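Local coordinates for protein iodotyrosine deiodinase (Thermotoga neapolitana, PDB 6TYK) that removes halogen reductively from iodinated, brominated and chlorinated tyrosines, using FMN as cofactor in a homodimer, at residues A[43-48]-A[115-120]. Residues are numbered along the deposited sequence; the frame is centred on the assembly and turned at random.
Sequences AQPWRF and ESVWLA. With IYR (3-iodo-tyrosine), chain N; FMN (flavin mononucleotide), chain J.
In this nitroreductase-family fold, P45, just before strand 46-51, and W46, its first residue, pack on S116, V117 and A120 of helix 113-130, beside the dimethylbenzene end of the flavin. The contact is buried and apolar, with no hydrogen bond between the segments. W46 chi1 of 38° sets CG between the backbone N and the carbonyl carbon; the indole then reaches S116 and A120. A120 CB stands 3.4 Å above the plane of the W46 indole, offset toward its rim and 3.5 Å from W46 CE3, while P45 CD and Q44 CA lie on the other side of that plane. S116 O meets the indole at its edge, 3.7 Å from W46 CZ3, but already accepts the helix bond from A120 N. An alanine in place of W46 would probably open a gap over the A120 methyl and leave N35 OD1 without the indole NE1 donor. V117 CG2 packs against the start of the strand, 3.6 Å from P45 O and 4.0 Å from W46 CB. P45 CG rests 3.7 Å from S116 CB. The S116 hydroxyl, hydrogen-bonded to Y112 O and G40 N, turns to the flavin, where OG lies 3.5 Å from methyl C8M.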
ATOM      1  N   ALA A  43      11.750  -0.287   8.761  1.00 10.66           N
ATOM      2  CA  ALA A  43      12.283  -1.637   8.627  1.00 11.58           C
ATOM      3  C   ALA A  43      12.533  -2.034   7.172  1.00 11.64           C
ATOM      4  O   ALA A  43      13.297  -2.957   6.911  1.00 13.26           O
ATOM      5  CB  ALA A  43      11.347  -2.631   9.279  1.00 12.36           C
ATOM      6  N   GLN A  44      11.862  -1.359   6.234  1.00 11.06           N
ATOM      7  CA  GLN A  44      11.955  -1.725   4.824  1.00 11.61           C
ATOM      8  C   GLN A  44      11.694  -3.213   4.673  1.00 10.94           C
ATOM      9  O   GLN A  44      12.534  -3.962   4.176  1.00 12.48           O
ATOM     10  CB  GLN A  44      13.319  -1.336   4.254  1.00 12.34           C
ATOM     11  CG  GLN A  44      13.575   0.158   4.375  1.00 12.95           C
ATOM     12  CD  GLN A  44      15.041   0.519   4.365  1.00 21.18           C
ATOM     13  OE1 GLN A  44      15.739   0.229   3.419  1.00 26.03           O
ATOM     14  NE2 GLN A  44      15.500   1.192   5.418  1.00 24.17           N
ATOM     15  N   PRO A  45      10.509  -3.653   5.110  1.00  9.67           N
ATOM     16  CA  PRO A  45      10.203  -5.076   5.276  1.00 10.38           C
ATOM     17  C   PRO A  45       9.828  -5.801   3.989  1.00 11.64           C
ATOM     18  O   PRO A  45       9.344  -6.915   4.071  1.00 15.09           O
ATOM     19  CB  PRO A  45       9.003  -5.045   6.217  1.00 11.41           C
ATOM     20  CG  PRO A  45       8.277  -3.805   5.816  1.00 11.13           C
ATOM     21  CD  PRO A  45       9.387  -2.801   5.536  1.00 10.80           C
ATOM     22  N   TRP A  46      10.056  -5.194   2.835  1.00 10.92           N
ATOM     23  CA  TRP A  46       9.810  -5.859   1.560  1.00 10.54           C
ATOM     24  C   TRP A  46      11.028  -6.638   1.103  1.00 10.83           C
ATOM     25  O   TRP A  46      12.168  -6.226   1.326  1.00 11.65           O
ATOM     26  CB  TRP A  46       9.438  -4.826   0.494  1.00 10.50           C
ATOM     27  CG  TRP A  46      10.209  -3.543   0.614  1.00  9.58           C
ATOM     28  CD1 TRP A  46      11.468  -3.289   0.155  1.00 10.91           C
ATOM     29  CD2 TRP A  46       9.763  -2.340   1.256  1.00  9.58           C
ATOM     30  NE1 TRP A  46      11.838  -1.998   0.474  1.00 10.88           N
ATOM     31  CE2 TRP A  46      10.802  -1.394   1.144  1.00  9.91           C
ATOM     32  CE3 TRP A  46       8.576  -1.968   1.898  1.00  9.86           C
ATOM     33  CZ2 TRP A  46      10.689  -0.097   1.646  1.00 10.74           C
ATOM     34  CZ3 TRP A  46       8.471  -0.684   2.414  1.00 10.66           C
ATOM     35  CH2 TRP A  46       9.518   0.238   2.280  1.00 11.20           C
ATOM     36  N   ARG A  47      10.783  -7.788   0.485  1.00 10.85           N
ATOM     37  CA  ARG A  47      11.836  -8.552  -0.171  1.00 11.12           C
ATOM     38  C   ARG A  47      11.315  -8.949  -1.539  1.00 11.38           C
ATOM     39  O   ARG A  47      10.141  -9.270  -1.687  1.00 12.41           O
ATOM     40  CB  ARG A  47      12.191  -9.823   0.608  1.00 11.65           C
ATOM     41  CG  ARG A  47      12.637  -9.601   2.037  1.00 13.08           C
ATOM     42  CD  ARG A  47      14.003  -8.917   2.129  1.00 13.69           C
ATOM     43  NE  ARG A  47      14.457  -8.858   3.515  1.00 14.92           N
ATOM     44  CZ  ARG A  47      14.146  -7.884   4.360  1.00 14.43           C
ATOM     45  NH1 ARG A  47      13.394  -6.864   3.962  1.00 15.15           N
ATOM     46  NH2 ARG A  47      14.596  -7.921   5.606  1.00 16.32           N
ATOM     47  N   PHE A  48      12.193  -8.944  -2.533  1.00 11.06           N
ATOM     48  CA  PHE A  48      11.778  -9.210  -3.897  1.00 11.90           C
ATOM     49  C   PHE A  48      12.457 -10.444  -4.450  1.00 12.20           C
ATOM     50  O   PHE A  48      13.674 -10.621  -4.324  1.00 13.75           O
ATOM     51  CB  PHE A  48      12.068  -8.006  -4.783  1.00 12.91           C
ATOM     52  CG  PHE A  48      11.416  -6.745  -4.308  1.00 13.62           C
ATOM     53  CD1 PHE A  48      10.035  -6.585  -4.403  1.00 13.76           C
ATOM     54  CD2 PHE A  48      12.176  -5.706  -3.782  1.00 15.90           C
ATOM     55  CE1 PHE A  48       9.430  -5.417  -3.976  1.00 15.55           C
ATOM     56  CE2 PHE A  48      11.570  -4.536  -3.348  1.00 16.57           C
ATOM     57  CZ  PHE A  48      10.200  -4.393  -3.450  1.00 16.63           C
ATOM     58  N   GLU A 115       1.202  -3.844   6.056  1.00 10.26           N
ATOM     59  CA  GLU A 115       0.789  -2.506   5.652  1.00 11.08           C
ATOM     60  C   GLU A 115       1.882  -1.792   4.863  1.00 10.25           C
ATOM     61  O   GLU A 115       1.632  -1.179   3.820  1.00  9.85           O
ATOM     62  CB  GLU A 115       0.425  -1.678   6.879  1.00 12.09           C
ATOM     63  CG  GLU A 115      -0.838  -2.129   7.592  1.00 14.41           C
ATOM     64  CD  GLU A 115      -0.603  -3.173   8.675  1.00 15.08           C
ATOM     65  OE1 GLU A 115       0.486  -3.779   8.744  1.00 14.15           O
ATOM     66  OE2 GLU A 115      -1.532  -3.378   9.482  1.00 18.83           O
ATOM     67  N   SER A 116       3.107  -1.892   5.365  1.00 10.10           N
ATOM     68  CA  SER A 116       4.233  -1.215   4.740  1.00 10.36           C
ATOM     69  C   SER A 116       4.532  -1.782   3.358  1.00  8.59           C
ATOM     70  O   SER A 116       4.797  -1.040   2.410  1.00  9.09           O
ATOM     71  CB  SER A 116       5.459  -1.339   5.628  1.00  9.66           C
ATOM     72  OG  SER A 116       5.231  -0.737   6.894  1.00 10.93           O
ATOM     73  N   VAL A 117       4.472  -3.103   3.232  1.00  8.88           N
ATOM     74  CA  VAL A 117       4.757  -3.712   1.948  1.00  9.26           C
ATOM     75  C   VAL A 117       3.694  -3.338   0.918  1.00  8.54           C
ATOM     76  O   VAL A 117       4.018  -3.006  -0.213  1.00 10.36           O
ATOM     77  CB  VAL A 117       4.949  -5.233   2.063  1.00  9.76           C
ATOM     78  CG1 VAL A 117       4.994  -5.868   0.687  1.00 11.82           C
ATOM     79  CG2 VAL A 117       6.230  -5.543   2.856  1.00 10.27           C
ATOM     80  N   TRP A 118       2.422  -3.350   1.311  1.00  8.75           N
ATOM     81  CA  TRP A 118       1.370  -2.980   0.368  1.00  9.94           C
ATOM     82  C   TRP A 118       1.445  -1.514  -0.035  1.00  9.70           C
ATOM     83  O   TRP A 118       1.224  -1.171  -1.197  1.00  8.80           O
ATOM     84  CB  TRP A 118      -0.008  -3.404   0.881  1.00  9.71           C
ATOM     85  CG  TRP A 118      -0.186  -4.856   0.615  1.00 10.18           C
ATOM     86  CD1 TRP A 118       0.056  -5.895   1.476  1.00 11.54           C
ATOM     87  CD2 TRP A 118      -0.559  -5.450  -0.637  1.00 10.71           C
ATOM     88  NE1 TRP A 118      -0.151  -7.098   0.829  1.00 11.45           N
ATOM     89  CE2 TRP A 118      -0.541  -6.847  -0.462  1.00 10.83           C
ATOM     90  CE3 TRP A 118      -0.903  -4.931  -1.887  1.00 11.72           C
ATOM     91  CZ2 TRP A 118      -0.870  -7.730  -1.488  1.00 11.23           C
ATOM     92  CZ3 TRP A 118      -1.226  -5.802  -2.896  1.00 10.81           C
ATOM     93  CH2 TRP A 118      -1.208  -7.186  -2.695  1.00 10.93           C
ATOM     94  N   LEU A 119       1.831  -0.656   0.904  1.00  8.79           N
ATOM     95  CA  LEU A 119       2.073   0.746   0.587  1.00  9.53           C
ATOM     96  C   LEU A 119       3.166   0.847  -0.489  1.00  8.94           C
ATOM     97  O   LEU A 119       3.010   1.537  -1.501  1.00  9.74           O
ATOM     98  CB  LEU A 119       2.483   1.463   1.860  1.00  9.27           C
ATOM     99  CG  LEU A 119       2.534   2.982   1.846  1.00  9.38           C
ATOM    100  CD1 LEU A 119       2.506   3.481   3.277  1.00 10.54           C
ATOM    101  CD2 LEU A 119       3.778   3.469   1.148  1.00 11.45           C
ATOM    102  N   ALA A 120       4.272   0.132  -0.277  1.00  8.14           N
ATOM    103  CA  ALA A 120       5.373   0.108  -1.235  1.00 10.03           C
ATOM    104  C   ALA A 120       4.928  -0.463  -2.582  1.00  8.81           C
ATOM    105  O   ALA A 120       5.407  -0.026  -3.622  1.00  9.86           O
ATOM    106  CB  ALA A 120       6.538  -0.696  -0.679  1.00  9.38           C
TER
HETATM  107  N   IYR N 305      -2.697  -5.517  11.798  1.00 53.79           N
HETATM  108  CA  IYR N 305      -2.713  -6.924  11.459  1.00 53.51           C
HETATM  109  CB  IYR N 305      -1.838  -7.347  10.262  1.00 47.47           C
HETATM  110  CC  IYR N 305      -2.617  -7.376   8.997  1.00 39.85           C
HETATM  111  CD  IYR N 305      -2.319  -6.462   7.986  1.00 35.86           C
HETATM  112  CE  IYR N 305      -3.019  -6.461   6.781  1.00 32.21           C
HETATM  113  IE  IYR N 305      -2.537  -5.106   5.349  1.00 32.17           I
HETATM  114  CF  IYR N 305      -4.039  -7.403   6.609  1.00 32.33           C
HETATM  115  OF  IYR N 305      -4.793  -7.502   5.477  1.00 33.37           O
HETATM  116  CG  IYR N 305      -4.354  -8.333   7.622  1.00 33.43           C
HETATM  117  CH  IYR N 305      -3.642  -8.316   8.807  1.00 37.42           C
HETATM  118  C   IYR N 305      -2.257  -7.790  12.621  1.00 57.58           C
HETATM  119  O   IYR N 305      -2.745  -8.845  13.041  1.00 59.14           O
HETATM  120  OXT IYR N 305      -1.152  -7.305  13.249  1.00 58.67           O
HETATM  121  N1  FMN J 301       5.531   7.119  12.529  1.00 10.54           N
HETATM  122  C2  FMN J 301       5.219   7.504  13.802  1.00 12.22           C
HETATM  123  O2  FMN J 301       5.786   8.489  14.275  1.00 14.46           O
HETATM  124  N3  FMN J 301       4.285   6.806  14.534  1.00 12.48           N
HETATM  125  C4  FMN J 301       3.653   5.713  13.992  1.00 12.22           C
HETATM  126  O4  FMN J 301       2.810   5.091  14.651  1.00 12.46           O
HETATM  127  C4A FMN J 301       3.969   5.325  12.695  1.00 10.04           C
HETATM  128  N5  FMN J 301       3.353   4.224  12.144  1.00 11.73           N
HETATM  129  C5A FMN J 301       3.647   3.857  10.847  1.00 10.19           C
HETATM  130  C6  FMN J 301       2.991   2.776  10.285  1.00 10.71           C
HETATM  131  C7  FMN J 301       3.255   2.380   8.983  1.00 10.85           C
HETATM  132  C7M FMN J 301       2.503   1.204   8.416  1.00 11.90           C
HETATM  133  C8  FMN J 301       4.187   3.086   8.240  1.00 10.52           C
HETATM  134  C8M FMN J 301       4.500   2.695   6.835  1.00 12.02           C
HETATM  135  C9  FMN J 301       4.857   4.167   8.803  1.00 10.36           C
HETATM  136  C9A FMN J 301       4.582   4.570  10.105  1.00  9.86           C
HETATM  137  N10 FMN J 301       5.250   5.638  10.684  1.00 10.60           N
HETATM  138  C10 FMN J 301       4.918   6.031  11.962  1.00 10.23           C
HETATM  139  C1' FMN J 301       6.276   6.405   9.906  1.00  9.81           C
HETATM  140  C2' FMN J 301       7.608   5.611   9.901  1.00 10.17           C
HETATM  141  O2' FMN J 301       8.291   5.677  11.151  1.00 10.77           O
HETATM  142  C3' FMN J 301       8.494   6.154   8.779  1.00 10.60           C
HETATM  143  O3' FMN J 301       7.858   5.823   7.559  1.00 10.97           O
HETATM  144  C4' FMN J 301       9.923   5.622   8.788  1.00 10.27           C
HETATM  145  O4' FMN J 301      10.585   6.035   9.962  1.00 11.68           O
HETATM  146  C5' FMN J 301      10.722   6.114   7.586  1.00 11.16           C
HETATM  147  O5' FMN J 301      10.643   7.524   7.515  1.00 10.63           O
HETATM  148  P   FMN J 301      11.389   8.307   6.331  1.00 11.34           P
HETATM  149  O1P FMN J 301      12.832   7.847   6.288  1.00 11.08           O
HETATM  150  O2P FMN J 301      11.295   9.776   6.691  1.00 11.11           O
HETATM  151  O3P FMN J 301      10.639   8.112   5.034  1.00 12.07           O